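Local coordinates for protein 5-formaminoimidazole-4-carboxamide-1-(beta)-D-ribofuranosyl 5'-monophosphate synthetase (Methanocaldococcus jannaschii, PDB 2R7L) that catalyses the ATP- and formate-dependent formylation of AICAR to FAICAR in purine biosynthesis, without folates, as a homohexameric ATP-grasp ligase, at residues A[35-38]-A[42-45]; A[30-35]-A[88-93]; A[183-188]-A[248-253]. All coordinates share one frame; numbering follows the deposited sequence.

Contacts 1 and 2 are buried and lie side by side in the Rossmann-like part of the chain, with centres about 8 Å apart. Both start from helix 29-38, share G35 and carry that helix onto the same parallel sheet, at strand 43-47 in contact 1 and at the end of strand 87-89 in contact 2. Each is built from apolar carbon contacts, although contact 1 lies beside the boundary with the second subunit, where K37 has polar partners, and contact 2 near the AICAR site. Contact 3 is a surface contact in the ATP-grasp region, about 42 and 35 Å away between centres. It is exposed and polar: a guanidinium lies near two oxygens without a hydrogen bond.

Contact 1 of 3, residues A[35-38]-A[42-45]; sequences GAKL and STVC
The hydroxyl OG1 of T43 is held by two hydrogen bonds, donating to V60 O and accepting from D62 N, while its neighbour CG2 is turned to the helix and meets A36 and K37. The torsion explains this division of labour: with chi1 at 55°, OG1 sits between the backbone N and the carbonyl carbon, and CG2 is swung anti to the carbonyl carbon. The methyl then runs into the A36 methyl, the distance from T43 CG2 to A36 CB being 3.4 Å, tighter than ordinary van der Waals contact. K37 touches the same methyl from another direction, its CG lying 3.9 Å from T43 CG2. The K37 chain passes across the threonine at about a right angle, and its CD passes 4.0 Å from T43 OG1. Bends at chi2 (-86°) and chi3 (-74°) carry the lysine past T43 to its amine, which forms a salt bridge with D62 and a hydrogen bond with G40 O of the second subunit. The contact joins the last two elements of the beta-alpha-beta unit formed by strand 20-24, helix 29-38 and strand 43-47, closing the short turn that returns the chain to the sheet. A valine at T43 would probably leave V60 O and D62 N without their shared hydroxyl partner. One threonine thus serves two chemistries, its methyl packing on the helix, its buried hydroxyl hydrogen-bonded.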
ATOM      1  N   GLY A  35      -6.300 -15.288  -3.816  1.00 26.53           N
ATOM      2  CA  GLY A  35      -5.399 -14.841  -4.876  1.00 20.81           C
ATOM      3  C   GLY A  35      -6.146 -14.456  -6.137  1.00 28.77           C
ATOM      4  O   GLY A  35      -5.790 -13.493  -6.811  1.00 31.40           O
ATOM      5  N   ALA A  36      -7.179 -15.226  -6.461  1.00 33.97           N
ATOM      6  CA  ALA A  36      -8.028 -14.953  -7.613  1.00 33.15           C
ATOM      7  C   ALA A  36      -8.772 -13.623  -7.472  1.00 30.85           C
ATOM      8  O   ALA A  36      -8.772 -12.813  -8.388  1.00 37.07           O
ATOM      9  CB  ALA A  36      -9.016 -16.085  -7.809  1.00 29.68           C
ATOM     10  N   LYS A  37      -9.417 -13.417  -6.329  1.00 24.21           N
ATOM     11  CA  LYS A  37     -10.089 -12.167  -6.055  1.00 32.03           C
ATOM     12  C   LYS A  37      -9.118 -10.997  -6.193  1.00 29.52           C
ATOM     13  O   LYS A  37      -9.445  -9.984  -6.804  1.00 30.66           O
ATOM     14  CB  LYS A  37     -10.684 -12.179  -4.645  1.00 31.86           C
ATOM     15  CG  LYS A  37     -11.844 -13.140  -4.460  1.00 32.44           C
ATOM     16  CD  LYS A  37     -13.164 -12.522  -4.861  1.00 41.20           C
ATOM     17  CE  LYS A  37     -13.630 -11.514  -3.824  1.00 44.70           C
ATOM     18  NZ  LYS A  37     -14.990 -10.996  -4.123  1.00 43.20           N
ATOM     19  N   LEU A  38      -7.924 -11.145  -5.623  1.00 22.96           N
ATOM     20  CA  LEU A  38      -6.916 -10.081  -5.639  1.00 22.75           C
ATOM     21  C   LEU A  38      -6.470  -9.752  -7.056  1.00 29.10           C
ATOM     22  O   LEU A  38      -5.994  -8.644  -7.314  1.00 29.66           O
ATOM     23  CB  LEU A  38      -5.690 -10.454  -4.779  1.00 22.92           C
ATOM     24  CG  LEU A  38      -5.819 -10.347  -3.253  1.00 25.23           C
ATOM     25  CD1 LEU A  38      -4.602 -10.953  -2.559  1.00 25.26           C
ATOM     26  CD2 LEU A  38      -6.020  -8.907  -2.804  1.00 31.25           C
ATOM     27  N   SER A  42     -13.827 -13.183 -10.348  1.00 28.66           N
ATOM     28  CA  SER A  42     -14.883 -13.669  -9.488  1.00 34.12           C
ATOM     29  C   SER A  42     -14.601 -15.164  -9.269  1.00 32.51           C
ATOM     30  O   SER A  42     -14.105 -15.840 -10.166  1.00 33.48           O
ATOM     31  CB  SER A  42     -16.251 -13.456 -10.134  1.00 32.34           C
ATOM     32  OG  SER A  42     -17.287 -13.696  -9.197  1.00 35.01           O
ATOM     33  N   THR A  43     -14.893 -15.669  -8.074  1.00 36.47           N
ATOM     34  CA  THR A  43     -14.471 -17.016  -7.695  1.00 35.30           C
ATOM     35  C   THR A  43     -15.630 -17.947  -7.365  1.00 37.24           C
ATOM     36  O   THR A  43     -16.627 -17.528  -6.774  1.00 37.12           O
ATOM     37  CB  THR A  43     -13.578 -16.982  -6.453  1.00 31.12           C
ATOM     38  OG1 THR A  43     -14.267 -16.290  -5.406  1.00 32.21           O
ATOM     39  CG2 THR A  43     -12.257 -16.288  -6.746  1.00 30.62           C
ATOM     40  N   VAL A  44     -15.463 -19.221  -7.714  1.00 39.92           N
ATOM     41  CA  VAL A  44     -16.446 -20.258  -7.394  1.00 38.83           C
ATOM     42  C   VAL A  44     -15.840 -21.312  -6.462  1.00 34.03           C
ATOM     43  O   VAL A  44     -14.767 -21.850  -6.728  1.00 33.59           O
ATOM     44  CB  VAL A  44     -16.956 -20.951  -8.677  1.00 43.02           C
ATOM     45  CG1 VAL A  44     -18.012 -21.991  -8.336  1.00 41.37           C
ATOM     46  CG2 VAL A  44     -17.505 -19.916  -9.660  1.00 39.99           C
ATOM     47  N   CYS A  45     -16.534 -21.601  -5.372  1.00 32.25           N
ATOM     48  CA  CYS A  45     -16.068 -22.582  -4.409  1.00 38.79           C
ATOM     49  C   CYS A  45     -17.058 -23.734  -4.248  1.00 41.51           C
ATOM     50  O   CYS A  45     -18.179 -23.536  -3.786  1.00 36.90           O
ATOM     51  CB  CYS A  45     -15.852 -21.911  -3.058  1.00 38.32           C
ATOM     52  SG  CYS A  45     -15.292 -23.002  -1.748  1.00 40.79           S
TER

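Contact 2 of 3, residues A[30-35]-A[88-93]; sequences LHILKG and IVVPHG
I32 carries this contact from its helix, reaching V90 and H92 in a Rossmann-like fold whose parallel sheet has the strand order 63-66, 43-47, 20-24, 87-89. The segment 88-93 runs on from strand 87-89, which lies next to strand 20-24, and H92 takes the N-cap position before helix 93-99. I32 and V90 meet tip to tip, with I32 CD1 3.8 Å from V90 CG1. The shorter branch of the isoleucine adds a second touch, I32 CG2 lying 4.1 Å from V90 CB. The extended chi2 of 169° places CD1 where it meets both the valine and the histidine. At the histidine the methyl comes in at the edge of the H92 imidazole, near the ring plane, rather than over a face. The ring is held on its polar side by a hydrogen bond between NE2 and L24 O, and it meets the ring of H27, an AICAR-binding residue, with the two planes about 20° apart. This is consistent with a second-shell place for H92, its side chain about 7 Å from the bound AICAR. The isoleucine methyl touches the imidazole at carbon, I32 CD1 standing 3.9 Å from H92 CD2.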
ATOM      1  N   LEU A  30      -8.245 -21.572   0.175  1.00 34.28           N
ATOM      2  CA  LEU A  30      -8.318 -20.231   0.770  1.00 30.43           C
ATOM      3  C   LEU A  30      -7.474 -19.194   0.038  1.00 24.18           C
ATOM      4  O   LEU A  30      -7.950 -18.092  -0.212  1.00 29.35           O
ATOM      5  CB  LEU A  30      -7.972 -20.250   2.254  1.00 23.98           C
ATOM      6  CG  LEU A  30      -9.096 -20.764   3.159  1.00 25.74           C
ATOM      7  CD1 LEU A  30      -8.639 -20.827   4.606  1.00 21.92           C
ATOM      8  CD2 LEU A  30     -10.323 -19.903   3.018  1.00 26.53           C
ATOM      9  N   HIS A  31      -6.239 -19.534  -0.313  1.00 21.28           N
ATOM     10  CA  HIS A  31      -5.399 -18.588  -1.038  1.00 23.82           C
ATOM     11  C   HIS A  31      -5.531 -18.727  -2.547  1.00 28.94           C
ATOM     12  O   HIS A  31      -5.209 -17.803  -3.290  1.00 32.09           O
ATOM     13  CB  HIS A  31      -3.933 -18.630  -0.581  1.00 24.72           C
ATOM     14  CG  HIS A  31      -3.252 -19.945  -0.801  1.00 30.17           C
ATOM     15  ND1 HIS A  31      -2.662 -20.289  -1.997  1.00 33.22           N
ATOM     16  CD2 HIS A  31      -3.040 -20.988   0.037  1.00 25.60           C
ATOM     17  CE1 HIS A  31      -2.133 -21.494  -1.895  1.00 24.56           C
ATOM     18  NE2 HIS A  31      -2.338 -21.935  -0.667  1.00 25.91           N
ATOM     19  N   ILE A  32      -6.018 -19.877  -3.002  1.00 24.13           N
ATOM     20  CA  ILE A  32      -6.383 -20.019  -4.399  1.00 27.87           C
ATOM     21  C   ILE A  32      -7.519 -19.053  -4.728  1.00 29.67           C
ATOM     22  O   ILE A  32      -7.504 -18.392  -5.770  1.00 27.28           O
ATOM     23  CB  ILE A  32      -6.837 -21.458  -4.741  1.00 33.02           C
ATOM     24  CG1 ILE A  32      -5.632 -22.392  -4.843  1.00 32.34           C
ATOM     25  CG2 ILE A  32      -7.621 -21.475  -6.054  1.00 29.64           C
ATOM     26  CD1 ILE A  32      -6.007 -23.885  -4.904  1.00 28.30           C
ATOM     27  N   LEU A  33      -8.506 -18.983  -3.838  1.00 26.17           N
ATOM     28  CA  LEU A  33      -9.653 -18.117  -4.048  1.00 32.48           C
ATOM     29  C   LEU A  33      -9.290 -16.656  -3.736  1.00 37.54           C
ATOM     30  O   LEU A  33      -9.585 -15.756  -4.529  1.00 35.58           O
ATOM     31  CB  LEU A  33     -10.855 -18.596  -3.223  1.00 28.76           C
ATOM     32  CG  LEU A  33     -11.405 -19.993  -3.546  1.00 33.55           C
ATOM     33  CD1 LEU A  33     -12.555 -20.370  -2.617  1.00 31.75           C
ATOM     34  CD2 LEU A  33     -11.836 -20.109  -5.008  1.00 37.97           C
ATOM     35  N   LYS A  34      -8.636 -16.425  -2.599  1.00 30.87           N
ATOM     36  CA  LYS A  34      -8.151 -15.081  -2.263  1.00 31.86           C
ATOM     37  C   LYS A  34      -7.276 -14.509  -3.370  1.00 28.42           C
ATOM     38  O   LYS A  34      -7.475 -13.379  -3.807  1.00 35.18           O
ATOM     39  CB  LYS A  34      -7.380 -15.068  -0.942  1.00 25.70           C
ATOM     40  CG  LYS A  34      -6.992 -13.662  -0.456  1.00 30.46           C
ATOM     41  CD  LYS A  34      -8.220 -12.802  -0.230  1.00 25.52           C
ATOM     42  CE  LYS A  34      -7.849 -11.362   0.126  1.00 29.90           C
ATOM     43  NZ  LYS A  34      -9.042 -10.591   0.548  1.00 36.17           N
ATOM     44  N   GLY A  35      -6.300 -15.288  -3.816  1.00 26.53           N
ATOM     45  CA  GLY A  35      -5.399 -14.841  -4.876  1.00 20.81           C
ATOM     46  C   GLY A  35      -6.146 -14.456  -6.137  1.00 28.77           C
ATOM     47  O   GLY A  35      -5.790 -13.493  -6.811  1.00 31.40           O
ATOM     48  N   ILE A  88     -12.426 -21.758 -14.913  1.00 33.87           N
ATOM     49  CA  ILE A  88     -11.212 -22.554 -15.028  1.00 27.20           C
ATOM     50  C   ILE A  88     -10.938 -23.127 -13.639  1.00 42.30           C
ATOM     51  O   ILE A  88     -10.766 -22.374 -12.674  1.00 44.98           O
ATOM     52  CB  ILE A  88     -10.010 -21.715 -15.456  1.00 32.53           C
ATOM     53  CG1 ILE A  88     -10.247 -21.094 -16.838  1.00 35.58           C
ATOM     54  CG2 ILE A  88      -8.723 -22.551 -15.436  1.00 28.67           C
ATOM     55  CD1 ILE A  88      -9.109 -20.202 -17.304  1.00 35.63           C
ATOM     56  N   VAL A  89     -10.915 -24.455 -13.535  1.00 42.97           N
ATOM     57  CA  VAL A  89     -10.688 -25.123 -12.253  1.00 42.28           C
ATOM     58  C   VAL A  89      -9.206 -25.199 -11.902  1.00 38.89           C
ATOM     59  O   VAL A  89      -8.377 -25.579 -12.735  1.00 38.24           O
ATOM     60  CB  VAL A  89     -11.281 -26.544 -12.234  1.00 48.84           C
ATOM     61  CG1 VAL A  89     -10.828 -27.302 -10.984  1.00 45.93           C
ATOM     62  CG2 VAL A  89     -12.800 -26.480 -12.302  1.00 47.16           C
ATOM     63  N   VAL A  90      -8.876 -24.821 -10.670  1.00 35.49           N
ATOM     64  CA  VAL A  90      -7.513 -24.994 -10.160  1.00 37.57           C
ATOM     65  C   VAL A  90      -7.468 -26.266  -9.307  1.00 36.90           C
ATOM     66  O   VAL A  90      -8.126 -26.355  -8.267  1.00 36.17           O
ATOM     67  CB  VAL A  90      -7.030 -23.763  -9.355  1.00 34.84           C
ATOM     68  CG1 VAL A  90      -5.661 -24.020  -8.729  1.00 34.32           C
ATOM     69  CG2 VAL A  90      -6.974 -22.532 -10.261  1.00 30.71           C
ATOM     70  N   PRO A  91      -6.716 -27.271  -9.770  1.00 36.64           N
ATOM     71  CA  PRO A  91      -6.710 -28.560  -9.098  1.00 41.28           C
ATOM     72  C   PRO A  91      -5.803 -28.573  -7.871  1.00 39.49           C
ATOM     73  O   PRO A  91      -4.800 -27.850  -7.817  1.00 45.27           O
ATOM     74  CB  PRO A  91      -6.152 -29.495 -10.170  1.00 36.85           C
ATOM     75  CG  PRO A  91      -5.215 -28.637 -10.938  1.00 42.20           C
ATOM     76  CD  PRO A  91      -5.831 -27.256 -10.949  1.00 38.46           C
ATOM     77  N   HIS A  92      -6.170 -29.390  -6.895  1.00 42.45           N
ATOM     78  CA  HIS A  92      -5.343 -29.607  -5.721  1.00 43.37           C
ATOM     79  C   HIS A  92      -5.596 -30.980  -5.083  1.00 47.17           C
ATOM     80  O   HIS A  92      -6.508 -31.711  -5.486  1.00 42.32           O
ATOM     81  CB  HIS A  92      -5.548 -28.482  -4.705  1.00 38.13           C
ATOM     82  CG  HIS A  92      -6.957 -28.340  -4.225  1.00 35.01           C
ATOM     83  ND1 HIS A  92      -7.661 -29.380  -3.662  1.00 35.52           N
ATOM     84  CD2 HIS A  92      -7.779 -27.265  -4.183  1.00 33.58           C
ATOM     85  CE1 HIS A  92      -8.861 -28.959  -3.306  1.00 35.08           C
ATOM     86  NE2 HIS A  92      -8.960 -27.679  -3.614  1.00 38.98           N
ATOM     87  N   GLY A  93      -4.785 -31.307  -4.079  1.00 48.04           N
ATOM     88  CA  GLY A  93      -4.835 -32.601  -3.396  1.00 46.76           C
ATOM     89  C   GLY A  93      -6.215 -33.157  -3.106  1.00 40.71           C
ATOM     90  O   GLY A  93      -6.543 -34.261  -3.542  1.00 41.88           O
TER

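Contact 3 of 3, residues A[183-188]-A[248-253]; sequences KKRGIL and NINPSY
The guanidinium of R185 has the carbonyl oxygen of N248 at its edge, in its plane, and the side-chain oxygen of N250 approaching obliquely. The N248 carbonyl is distant, with R185 NH2 3.6 Å from N248 O. The N250 amide comes nearer, R185 NH1 lying 3.1 Å from N250 OD1, yet the angle is too poor for a hydrogen bond. The guanidinium and amide planes stand 72° apart. What remains is a loose electrostatic approach, in which the positive group would be drawn toward two oxygens without a firm grip on either. R185 reaches them through a kink at chi3 (85°), which turns the guanidinium off the line of an otherwise extended chain. N248 contributes mainly backbone: its CB points toward segment 183-188, but the amide beyond leads away. Just after R185, G186 breaks from helical geometry with a positive phi of 81°, and its N bonds back to K183 O at 3.2 Å. R185 NH1 also has a long, weak ion pair with D181, a residue the N250 side chain also touches. The contact thus lies at the protein surface, where the end of helix 172-184 meets the loop between helix 241-245 and strand 253-263. Farther along that loop, P251 packs on helix 233-236, and Y253, at the start of strand 253-263 of the antiparallel sheet, touches ATP.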
ATOM      1  N   LYS A 183       0.713 -55.280  13.361  1.00 82.36           N
ATOM      2  CA  LYS A 183      -0.238 -56.255  12.843  1.00 85.83           C
ATOM      3  C   LYS A 183      -1.220 -56.661  13.937  1.00 87.83           C
ATOM      4  O   LYS A 183      -2.434 -56.650  13.727  1.00 90.42           O
ATOM      5  CB  LYS A 183       0.512 -57.477  12.302  1.00 86.53           C
ATOM      6  CG  LYS A 183      -0.360 -58.611  11.777  1.00 89.29           C
ATOM      7  CD  LYS A 183       0.478 -59.602  10.970  1.00 89.54           C
ATOM      8  CE  LYS A 183      -0.301 -60.861  10.605  1.00 89.97           C
ATOM      9  NZ  LYS A 183      -0.365 -61.833  11.733  1.00 91.78           N
ATOM     10  N   LYS A 184      -0.688 -56.998  15.108  1.00 88.86           N
ATOM     11  CA  LYS A 184      -1.506 -57.444  16.231  1.00 91.32           C
ATOM     12  C   LYS A 184      -2.313 -56.302  16.852  1.00 92.49           C
ATOM     13  O   LYS A 184      -3.326 -56.536  17.512  1.00 93.46           O
ATOM     14  CB  LYS A 184      -0.634 -58.125  17.294  1.00 93.01           C
ATOM     15  CG  LYS A 184       0.035 -59.418  16.831  1.00 94.19           C
ATOM     16  CD  LYS A 184      -0.986 -60.526  16.560  1.00 97.50           C
ATOM     17  CE  LYS A 184      -0.307 -61.835  16.147  1.00 99.45           C
ATOM     18  NZ  LYS A 184      -1.270 -62.961  15.958  1.00 95.09           N
ATOM     19  N   ARG A 185      -1.862 -55.069  16.637  1.00 94.76           N
ATOM     20  CA  ARG A 185      -2.553 -53.895  17.166  1.00 92.74           C
ATOM     21  C   ARG A 185      -3.645 -53.417  16.217  1.00 90.44           C
ATOM     22  O   ARG A 185      -4.370 -52.468  16.517  1.00 89.81           O
ATOM     23  CB  ARG A 185      -1.560 -52.765  17.456  1.00 92.57           C
ATOM     24  CG  ARG A 185      -0.478 -53.152  18.449  1.00 94.69           C
ATOM     25  CD  ARG A 185       0.497 -52.017  18.706  1.00 94.89           C
ATOM     26  NE  ARG A 185       0.017 -51.108  19.741  1.00 96.75           N
ATOM     27  CZ  ARG A 185       0.810 -50.388  20.528  1.00 98.21           C
ATOM     28  NH1 ARG A 185       2.128 -50.477  20.405  1.00 97.21           N
ATOM     29  NH2 ARG A 185       0.286 -49.586  21.446  1.00 99.37           N
ATOM     30  N   GLY A 186      -3.753 -54.079  15.068  1.00 88.19           N
ATOM     31  CA  GLY A 186      -4.810 -53.792  14.105  1.00 89.34           C
ATOM     32  C   GLY A 186      -4.540 -52.590  13.220  1.00 89.42           C
ATOM     33  O   GLY A 186      -5.373 -52.222  12.389  1.00 89.24           O
ATOM     34  N   ILE A 187      -3.375 -51.978  13.394  1.00 89.44           N
ATOM     35  CA  ILE A 187      -3.001 -50.806  12.612  1.00 88.84           C
ATOM     36  C   ILE A 187      -2.645 -51.202  11.178  1.00 88.90           C
ATOM     37  O   ILE A 187      -2.887 -50.448  10.236  1.00 91.34           O
ATOM     38  CB  ILE A 187      -1.809 -50.052  13.255  1.00 88.84           C
ATOM     39  CG1 ILE A 187      -2.107 -49.704  14.720  1.00 88.89           C
ATOM     40  CG2 ILE A 187      -1.463 -48.799  12.459  1.00 87.91           C
ATOM     41  CD1 ILE A 187      -3.301 -48.785  14.916  1.00 90.75           C
ATOM     42  N   LEU A 188      -2.085 -52.396  11.018  1.00 87.72           N
ATOM     43  CA  LEU A 188      -1.574 -52.817   9.721  1.00 87.14           C
ATOM     44  C   LEU A 188      -1.990 -54.245   9.376  1.00 86.60           C
ATOM     45  O   LEU A 188      -2.071 -55.106  10.251  1.00 87.68           O
ATOM     46  CB  LEU A 188      -0.050 -52.696   9.709  1.00 87.18           C
ATOM     47  CG  LEU A 188       0.613 -52.338   8.381  1.00 87.48           C
ATOM     48  CD1 LEU A 188       0.132 -50.983   7.890  1.00 86.63           C
ATOM     49  CD2 LEU A 188       2.120 -52.342   8.547  1.00 89.10           C
ATOM     50  N   ASN A 248       4.740 -47.073  25.568  1.00 48.52           N
ATOM     51  CA  ASN A 248       4.569 -47.991  24.451  1.00 58.92           C
ATOM     52  C   ASN A 248       3.839 -47.271  23.328  1.00 56.46           C
ATOM     53  O   ASN A 248       2.627 -47.417  23.158  1.00 60.38           O
ATOM     54  CB  ASN A 248       3.816 -49.251  24.886  1.00 69.59           C
ATOM     55  CG  ASN A 248       4.574 -50.051  25.936  1.00 77.98           C
ATOM     56  OD1 ASN A 248       5.793 -50.227  25.841  1.00 79.04           O
ATOM     57  ND2 ASN A 248       3.855 -50.539  26.943  1.00 77.89           N
ATOM     58  N   ILE A 249       4.590 -46.482  22.567  1.00 44.56           N
ATOM     59  CA  ILE A 249       4.001 -45.587  21.585  1.00 44.31           C
ATOM     60  C   ILE A 249       4.759 -45.665  20.267  1.00 41.32           C
ATOM     61  O   ILE A 249       5.988 -45.632  20.243  1.00 47.77           O
ATOM     62  CB  ILE A 249       3.982 -44.131  22.120  1.00 47.18           C
ATOM     63  CG1 ILE A 249       3.241 -43.191  21.162  1.00 49.44           C
ATOM     64  CG2 ILE A 249       5.401 -43.642  22.400  1.00 43.01           C
ATOM     65  CD1 ILE A 249       2.990 -41.808  21.751  1.00 46.26           C
ATOM     66  N   ASN A 250       4.019 -45.792  19.172  1.00 36.62           N
ATOM     67  CA  ASN A 250       4.624 -45.789  17.849  1.00 42.18           C
ATOM     68  C   ASN A 250       4.439 -44.430  17.189  1.00 38.51           C
ATOM     69  O   ASN A 250       3.400 -43.788  17.367  1.00 33.86           O
ATOM     70  CB  ASN A 250       3.996 -46.873  16.974  1.00 50.73           C
ATOM     71  CG  ASN A 250       4.151 -48.260  17.564  1.00 57.90           C
ATOM     72  OD1 ASN A 250       3.162 -48.926  17.877  1.00 58.48           O
ATOM     73  ND2 ASN A 250       5.395 -48.698  17.731  1.00 54.77           N
ATOM     74  N   PRO A 251       5.450 -43.984  16.431  1.00 36.50           N
ATOM     75  CA  PRO A 251       5.320 -42.733  15.693  1.00 39.94           C
ATOM     76  C   PRO A 251       4.323 -42.840  14.547  1.00 42.82           C
ATOM     77  O   PRO A 251       4.187 -43.895  13.922  1.00 39.57           O
ATOM     78  CB  PRO A 251       6.728 -42.501  15.133  1.00 39.87           C
ATOM     79  CG  PRO A 251       7.336 -43.867  15.058  1.00 43.19           C
ATOM     80  CD  PRO A 251       6.773 -44.606  16.241  1.00 37.97           C
ATOM     81  N   SER A 252       3.618 -41.747  14.295  1.00 40.07           N
ATOM     82  CA  SER A 252       2.845 -41.601  13.076  1.00 35.97           C
ATOM     83  C   SER A 252       3.204 -40.261  12.449  1.00 36.10           C
ATOM     84  O   SER A 252       3.746 -39.381  13.119  1.00 33.22           O
ATOM     85  CB  SER A 252       1.350 -41.689  13.363  1.00 33.53           C
ATOM     86  OG  SER A 252       1.022 -40.925  14.504  1.00 36.35           O
ATOM     87  N   TYR A 253       2.909 -40.116  11.164  1.00 34.03           N
ATOM     88  CA  TYR A 253       3.358 -38.957  10.399  1.00 35.55           C
ATOM     89  C   TYR A 253       2.197 -38.302   9.650  1.00 28.52           C
ATOM     90  O   TYR A 253       2.298 -37.996   8.466  1.00 31.76           O
ATOM     91  CB  TYR A 253       4.478 -39.378   9.441  1.00 34.67           C
ATOM     92  CG  TYR A 253       5.711 -39.882  10.165  1.00 37.15           C
ATOM     93  CD1 TYR A 253       6.836 -39.077  10.300  1.00 31.82           C
ATOM     94  CD2 TYR A 253       5.743 -41.157  10.732  1.00 36.28           C
ATOM     95  CE1 TYR A 253       7.962 -39.524  10.965  1.00 32.58           C
ATOM     96  CE2 TYR A 253       6.870 -41.614  11.411  1.00 26.03           C
ATOM     97  CZ  TYR A 253       7.973 -40.793  11.520  1.00 34.76           C
ATOM     98  OH  TYR A 253       9.094 -41.229  12.186  1.00 33.79           O
TER